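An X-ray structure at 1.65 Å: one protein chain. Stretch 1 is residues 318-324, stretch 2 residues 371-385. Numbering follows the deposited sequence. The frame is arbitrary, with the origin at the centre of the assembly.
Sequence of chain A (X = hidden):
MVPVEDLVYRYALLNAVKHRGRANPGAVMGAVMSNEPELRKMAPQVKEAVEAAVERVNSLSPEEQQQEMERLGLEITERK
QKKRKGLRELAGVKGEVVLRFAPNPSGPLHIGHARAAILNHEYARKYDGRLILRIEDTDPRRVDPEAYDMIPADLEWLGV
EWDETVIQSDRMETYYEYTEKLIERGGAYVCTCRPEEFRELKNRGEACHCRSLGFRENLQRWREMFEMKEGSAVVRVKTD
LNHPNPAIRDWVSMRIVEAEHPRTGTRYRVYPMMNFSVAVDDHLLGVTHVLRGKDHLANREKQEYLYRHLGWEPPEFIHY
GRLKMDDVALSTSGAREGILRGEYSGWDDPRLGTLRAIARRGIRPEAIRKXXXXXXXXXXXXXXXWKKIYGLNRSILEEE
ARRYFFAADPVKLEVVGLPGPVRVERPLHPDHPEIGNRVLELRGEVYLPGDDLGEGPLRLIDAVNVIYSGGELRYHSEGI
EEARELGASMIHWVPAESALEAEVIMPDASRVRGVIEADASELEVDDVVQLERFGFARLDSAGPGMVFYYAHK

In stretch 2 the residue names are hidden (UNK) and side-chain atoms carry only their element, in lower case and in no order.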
# COMPACT_ATOMS: atom_id res chain seq x y z
N ILE A 318 10.24 -19.76 -0.46
CA ILE A 318 10.14 -19.28 0.91
C ILE A 318 8.82 -18.54 1.11
O ILE A 318 8.60 -17.48 0.51
CB ILE A 318 11.32 -18.37 1.27
CG1 ILE A 318 12.63 -19.13 1.05
CG2 ILE A 318 11.21 -17.88 2.71
CD1 ILE A 318 13.84 -18.25 0.95
N HIS A 319 7.94 -19.11 1.92
CA HIS A 319 6.60 -18.57 2.12
C HIS A 319 6.45 -18.03 3.54
O HIS A 319 6.82 -18.69 4.50
CB HIS A 319 5.55 -19.66 1.88
CG HIS A 319 5.32 -19.97 0.43
ND1 HIS A 319 6.30 -20.51 -0.38
CD2 HIS A 319 4.22 -19.84 -0.35
CE1 HIS A 319 5.81 -20.69 -1.60
NE2 HIS A 319 4.55 -20.29 -1.60
N TYR A 320 5.93 -16.82 3.65
CA TYR A 320 5.75 -16.21 4.97
C TYR A 320 4.28 -15.96 5.28
O TYR A 320 3.43 -15.89 4.39
CB TYR A 320 6.57 -14.93 5.10
CG TYR A 320 6.32 -13.91 4.01
CD1 TYR A 320 7.26 -13.70 3.00
CD2 TYR A 320 5.16 -13.15 4.00
CE1 TYR A 320 7.04 -12.76 2.01
CE2 TYR A 320 4.93 -12.21 3.01
CZ TYR A 320 5.88 -12.02 2.02
OH TYR A 320 5.66 -11.09 1.03
N GLY A 321 3.98 -15.81 6.57
CA GLY A 321 2.60 -15.71 7.03
C GLY A 321 1.87 -14.47 6.55
O GLY A 321 2.47 -13.50 6.12
N ARG A 322 0.54 -14.52 6.65
CA ARG A 322 -0.29 -13.40 6.26
C ARG A 322 -0.17 -12.24 7.24
O ARG A 322 0.18 -12.44 8.41
CB ARG A 322 -1.75 -13.82 6.13
CG ARG A 322 -1.99 -14.86 5.05
CD ARG A 322 -3.48 -15.12 4.84
NE ARG A 322 -3.71 -16.00 3.70
CZ ARG A 322 -4.92 -16.30 3.23
NH1 ARG A 322 -6.00 -15.78 3.79
NH2 ARG A 322 -5.04 -17.11 2.19
N LEU A 323 -0.46 -11.04 6.76
CA LEU A 323 -0.47 -9.86 7.60
C LEU A 323 -1.86 -9.25 7.52
O LEU A 323 -2.34 -8.93 6.43
CB LEU A 323 0.57 -8.86 7.12
CG LEU A 323 1.04 -7.84 8.15
CD1 LEU A 323 1.79 -8.56 9.26
CD2 LEU A 323 1.92 -6.79 7.50
N LYS A 324 -2.51 -9.10 8.67
CA LYS A 324 -3.88 -8.59 8.70
C LYS A 324 -4.11 -7.63 9.86
O LYS A 324 -3.58 -7.83 10.95
CB LYS A 324 -4.87 -9.75 8.77
CG LYS A 324 -4.77 -10.72 7.59
CD LYS A 324 -5.69 -11.92 7.77
CE LYS A 324 -5.62 -12.84 6.56
NZ LYS A 324 -6.54 -14.00 6.69
N UNK A 371 8.71 -1.48 9.60
CA UNK A 371 7.67 -2.42 10.01
C UNK A 371 7.90 -3.78 9.36
O UNK A 371 7.99 -4.81 10.03
c UNK A 371 3.85 -2.41 9.31
c UNK A 371 6.29 -1.91 9.61
c UNK A 371 5.16 -2.90 9.90
c UNK A 371 5.02 -3.12 11.40
N UNK A 372 8.02 -3.77 8.03
CA UNK A 372 8.18 -5.03 7.30
C UNK A 372 9.45 -5.77 7.64
O UNK A 372 9.47 -7.00 7.67
c UNK A 372 8.09 -4.79 5.79
c UNK A 372 6.76 -4.17 5.37
c UNK A 372 4.00 -4.23 5.21
s UNK A 372 5.35 -5.03 6.06
N UNK A 373 10.53 -5.04 7.88
CA UNK A 373 11.80 -5.65 8.24
C UNK A 373 11.71 -6.33 9.61
O UNK A 373 12.18 -7.45 9.78
c UNK A 373 13.29 -4.22 6.81
c UNK A 373 14.17 -5.20 8.95
c UNK A 373 12.95 -4.63 8.25
N UNK A 374 11.11 -5.64 10.58
CA UNK A 374 11.04 -6.19 11.93
C UNK A 374 10.09 -7.38 12.03
O UNK A 374 10.27 -8.27 12.86
o UNK A 374 7.91 -3.20 14.39
c UNK A 374 9.27 -4.71 13.12
c UNK A 374 10.73 -5.10 12.98
o UNK A 374 10.08 -2.95 14.54
c UNK A 374 9.08 -3.54 14.09
N UNK A 375 9.07 -7.41 11.18
CA UNK A 375 8.20 -8.59 11.07
C UNK A 375 8.93 -9.74 10.37
O UNK A 375 8.74 -10.91 10.73
c UNK A 375 6.01 -7.36 11.18
c UNK A 375 6.14 -9.56 10.00
c UNK A 375 4.76 -6.88 10.48
c UNK A 375 6.89 -8.28 10.33
N UNK A 376 9.76 -9.42 9.38
CA UNK A 376 10.57 -10.41 8.69
C UNK A 376 9.78 -11.47 7.94
O UNK A 376 8.60 -11.29 7.64
N UNK A 377 10.43 -12.59 7.65
CA UNK A 377 9.80 -13.68 6.90
C UNK A 377 9.16 -14.71 7.82
O UNK A 377 9.18 -15.92 7.55
c UNK A 377 10.80 -14.36 5.93
c UNK A 377 12.01 -14.86 6.69
c UNK A 377 11.22 -13.38 4.84
N UNK A 378 8.58 -14.22 8.91
CA UNK A 378 7.90 -15.06 9.89
C UNK A 378 6.95 -16.06 9.24
O UNK A 378 6.06 -15.68 8.47
c UNK A 378 4.90 -14.75 13.97
c UNK A 378 7.14 -14.18 10.89
n UNK A 378 4.37 -13.84 15.02
c UNK A 378 5.72 -13.99 12.93
c UNK A 378 6.39 -14.94 11.96
N UNK A 379 7.14 -17.34 9.54
CA UNK A 379 6.29 -18.37 8.95
C UNK A 379 4.85 -18.24 9.44
O UNK A 379 3.91 -18.31 8.65
c UNK A 379 6.79 -19.79 9.27
c UNK A 379 8.58 -19.66 7.45
c UNK A 379 5.95 -20.83 8.54
c UNK A 379 8.28 -19.93 8.90
N UNK A 380 4.68 -18.03 10.74
CA UNK A 380 3.35 -17.94 11.31
C UNK A 380 2.65 -16.63 10.95
O UNK A 380 3.29 -15.59 10.79
c UNK A 380 3.41 -18.12 12.82
N UNK A 381 1.33 -16.70 10.83
CA UNK A 381 0.52 -15.52 10.55
C UNK A 381 0.74 -14.47 11.63
O UNK A 381 0.67 -14.77 12.82
c UNK A 381 -1.60 -15.64 9.18
o UNK A 381 -2.40 -14.69 9.10
c UNK A 381 -0.96 -15.91 10.52
o UNK A 381 -1.29 -16.38 8.22
N UNK A 382 1.02 -13.24 11.21
CA UNK A 382 1.12 -12.14 12.15
C UNK A 382 -0.09 -11.21 12.00
O UNK A 382 -0.91 -11.40 11.09
o UNK A 382 2.69 -11.13 10.59
c UNK A 382 2.43 -11.37 11.96
N UNK A 383 -0.20 -10.23 12.89
CA UNK A 383 -1.36 -9.34 12.89
C UNK A 383 -0.96 -7.90 13.21
O UNK A 383 -0.88 -7.52 14.38
o UNK A 383 -2.80 -11.15 13.63
c UNK A 383 -3.65 -8.91 13.84
c UNK A 383 -2.42 -9.80 13.91
N UNK A 384 -0.72 -7.11 12.18
CA UNK A 384 -0.36 -5.71 12.37
C UNK A 384 -1.58 -4.80 12.31
O UNK A 384 -2.52 -5.04 11.55
c UNK A 384 -0.98 -3.12 8.15
s UNK A 384 -0.70 -4.67 9.01
c UNK A 384 0.29 -4.13 10.42
c UNK A 384 0.71 -5.27 11.35
N UNK A 385 -1.57 -3.76 13.14
CA UNK A 385 -2.63 -2.78 13.15
C UNK A 385 -2.08 -1.47 12.61
O UNK A 385 -0.87 -1.26 12.62
o UNK A 385 -4.01 -1.45 14.65
c UNK A 385 -3.15 -2.58 14.57

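Position 371 carries four carbons forked at the second and touches nothing on stretch 1: Leu371, buried in the helix. Position 372 has two carbons, a sulfur and a terminal carbon, unbranched, and that last carbon lies 4.0 Å from CD2 of Leu323; it is Met372, the contact atom being CE. Position 373, one carbon bearing two more, is out of reach: Val373. At 374 three carbons end in two oxygens, also out of reach, giving Glu374.

Position 375 has four carbons forked at the first, with one arm two carbons long. The end of that arm sits 3.6 Å from CD1 of Leu323, so this is Ile375, touching through its CD1. Position 376 has no side-chain atoms and a positive phi just after the helix, a conformation that favours glycine: Gly376.

At 377 one carbon carries two others, and its CB lies 4.3 Å from CB of Tyr320; the residue is Val377. Position 378 runs four carbons to a nitrogen, extended throughout with its end leading away: Lys378. What it gives stretch 1 is backbone, for Gly321 N donates to Lys378 O at 2.8 Å, almost perfectly straight. Position 379 is forked at the first carbon with one two-carbon arm; its CB points away, yet the arm's end returns to 3.6 Å from His319 O. This is Ile379, reaching with CD1. The single carbon at 380 points away: Ala380.

Position 381 has two carbons, the second bearing two oxygens, one of which accepts a hydrogen bond from Arg322 N at 3.0 Å. It is Asp381, and the acceptor is OD2. Position 382 is one carbon and one oxygen, Ser382; its OG packs 3.0 Å from Leu323 CD1, while its N donates to Arg322 O at 3.0 Å. At 383 a carbon carries one oxygen and one carbon, the latter 3.1 Å from Lys324 O: Thr383, by its CG2. Position 384, unbranched with sulfur third, brings that sulfur 3.7 Å from CD2 of Leu323, hence Met384 and SD. Position 385, one carbon and one oxygen, is Ser385, which caps the following helix instead of meeting stretch 1.

The contact pairs backbone pinning with one apolar plug. Three hydrogen bonds fix Gly321 and Arg322 against the loop, and glycine permits the approach: an ideal CB at 321 would stand 2.3 Å from Ala380 O. Just beyond, Leu323 inserts its methyls among Met372, Ile375 and Met384, tying helix and loop to the same strip of chain.

Stretch 2, residues 371-385: LMVEIGVKIADSTMS
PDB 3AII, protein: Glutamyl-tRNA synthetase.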